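Glycoside Hydrolase (Bacteroides uniformis, PDB 5T9X) probably hydrolyses agarose or related galactans as a family 16 glycoside hydrolase of an intestinal bacterium's agarose-degrading pathway. Local coordinates at residues A[86-89]-A[90-94]. Residues are numbered along the deposited sequence; the frame is centred on the assembly and turned at random.
Sequences GNFE and KKWTD
With CG anti to the backbone N (chi1 180°) and beside its own carbonyl carbon, F88 places its ring against W92, whose own CG sits anti to its carbonyl carbon and beside its backbone N. The two side chains cross at about a right angle where a turn of helical backbone enters strand 92-93, in a protein built of large, curved beta-sheets, the beta-jelly-roll of family 16 glycoside hydrolases. The case illustrates how a turn and the strand that follows can be joined largely through one residue, its ring and its carbonyl. W92 CB lies over one face of the phenyl ring, 3.7 Å from its centroid, in a CH-pi contact displaced toward the rim, closest to F88 CZ at 3.5 Å. The five-membered ring of the indole meets the phenyl obliquely, the planes at 31°, and W92 NE1 hydrogen-bonds to D74 OD2. In the ring plane, the backbone N of D94 meets the phenyl edge, 3.7 Å from F88 CE2, while D94 OD1 forms a salt bridge with R110. V152, I113 and V115 add further apolar contacts to the buried phenyl. Replacing F88 by alanine removes the ring, and would probably open a gap under W92 CB and take away the edge that D94 N meets. On the same side of the ring as W92 CB, F88 O accepts K91 N at 3.1 Å, the donor 43° out of the carbonyl plane, and more weakly W92 N. On the exposed side of the turn, N87 and K90 run side by side, and K90 N makes a weak bond to N87 O. The extended lysine chain passes along that carbonyl and ends with NZ 3.4 Å from N87 OD1, a second weak bond.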
loop_
_atom_site.group_PDB
_atom_site.type_symbol
_atom_site.label_atom_id
_atom_site.label_comp_id
_atom_site.label_asym_id
_atom_site.label_seq_id
_atom_site.Cartn_x
_atom_site.Cartn_y
_atom_site.Cartn_z
ATOM N N GLY A 86 11.189 -20.080 3.243
ATOM C CA GLY A 86 10.678 -21.097 2.336
ATOM C C GLY A 86 9.996 -20.500 1.123
ATOM O O GLY A 86 10.659 -19.940 0.251
ATOM N N ASN A 87 8.672 -20.592 1.084
ATOM C CA ASN A 87 7.910 -20.168 -0.104
ATOM C C ASN A 87 7.814 -18.665 -0.322
ATOM O O ASN A 87 7.691 -18.225 -1.457
ATOM C CB ASN A 87 6.495 -20.740 -0.089
ATOM C CG ASN A 87 6.438 -22.150 -0.637
ATOM O OD1 ASN A 87 7.369 -22.930 -0.440
ATOM N ND2 ASN A 87 5.356 -22.472 -1.353
ATOM N N PHE A 88 7.820 -17.910 0.774
ATOM C CA PHE A 88 7.899 -16.444 0.773
ATOM C C PHE A 88 9.111 -15.934 -0.029
ATOM O O PHE A 88 8.977 -15.068 -0.877
ATOM C CB PHE A 88 7.949 -15.958 2.242
ATOM C CG PHE A 88 8.042 -14.487 2.399
ATOM C CD1 PHE A 88 6.890 -13.709 2.432
ATOM C CD2 PHE A 88 9.289 -13.868 2.527
ATOM C CE1 PHE A 88 6.976 -12.338 2.563
ATOM C CE2 PHE A 88 9.380 -12.499 2.673
ATOM C CZ PHE A 88 8.216 -11.735 2.688
ATOM N N GLU A 89 10.273 -16.526 0.226
ATOM C CA GLU A 89 11.530 -16.158 -0.412
ATOM C C GLU A 89 11.546 -16.302 -1.927
ATOM O O GLU A 89 12.432 -15.763 -2.570
ATOM C CB GLU A 89 12.665 -16.988 0.209
ATOM C CG GLU A 89 14.072 -16.688 -0.307
ATOM C CD GLU A 89 15.197 -17.035 0.679
ATOM O OE1 GLU A 89 14.979 -17.837 1.630
ATOM O OE2 GLU A 89 16.321 -16.485 0.505
ATOM N N LYS A 90 10.602 -17.031 -2.516
ATOM C CA LYS A 90 10.583 -17.184 -3.972
ATOM C C LYS A 90 10.046 -15.963 -4.697
ATOM O O LYS A 90 10.277 -15.831 -5.908
ATOM C CB LYS A 90 9.757 -18.397 -4.396
ATOM C CG LYS A 90 10.306 -19.737 -3.937
ATOM C CD LYS A 90 9.216 -20.796 -4.000
ATOM C CE LYS A 90 9.768 -22.176 -3.679
ATOM N NZ LYS A 90 8.669 -23.176 -3.594
ATOM N N LYS A 91 9.299 -15.106 -3.988
ATOM C CA LYS A 91 8.687 -13.918 -4.601
ATOM C C LYS A 91 8.862 -12.594 -3.875
ATOM O O LYS A 91 8.516 -11.563 -4.430
ATOM C CB LYS A 91 7.185 -14.177 -4.811
ATOM C CG LYS A 91 6.923 -15.287 -5.801
ATOM C CD LYS A 91 5.483 -15.734 -5.754
ATOM C CE LYS A 91 5.268 -16.886 -6.709
ATOM N NZ LYS A 91 3.828 -16.948 -6.999
ATOM N N TRP A 92 9.377 -12.622 -2.654
ATOM C CA TRP A 92 9.304 -11.481 -1.749
ATOM C C TRP A 92 10.552 -11.395 -0.906
ATOM O O TRP A 92 11.197 -12.405 -0.677
ATOM C CB TRP A 92 8.101 -11.616 -0.819
ATOM C CG TRP A 92 6.780 -11.814 -1.504
ATOM C CD1 TRP A 92 6.080 -12.974 -1.597
ATOM C CD2 TRP A 92 5.998 -10.825 -2.180
ATOM N NE1 TRP A 92 4.920 -12.779 -2.288
ATOM C CE2 TRP A 92 4.833 -11.465 -2.648
ATOM C CE3 TRP A 92 6.158 -9.459 -2.422
ATOM C CZ2 TRP A 92 3.833 -10.787 -3.368
ATOM C CZ3 TRP A 92 5.165 -8.781 -3.143
ATOM C CH2 TRP A 92 4.013 -9.447 -3.600
ATOM N N THR A 93 10.916 -10.190 -0.480
ATOM C CA THR A 93 11.849 -10.002 0.627
ATOM C C THR A 93 11.097 -9.339 1.774
ATOM O O THR A 93 10.118 -8.633 1.541
ATOM C CB THR A 93 13.040 -9.114 0.247
ATOM O OG1 THR A 93 12.590 -7.778 -0.019
ATOM C CG2 THR A 93 13.789 -9.681 -0.950
ATOM N N ASP A 94 11.556 -9.565 3.008
ATOM C CA ASP A 94 10.884 -9.028 4.223
ATOM C C ASP A 94 11.469 -7.682 4.715
ATOM O O ASP A 94 11.570 -7.431 5.926
ATOM C CB ASP A 94 10.845 -10.091 5.369
ATOM C CG ASP A 94 12.215 -10.722 5.661
ATOM O OD1 ASP A 94 13.216 -10.302 5.034
ATOM O OD2 ASP A 94 12.282 -11.670 6.488
#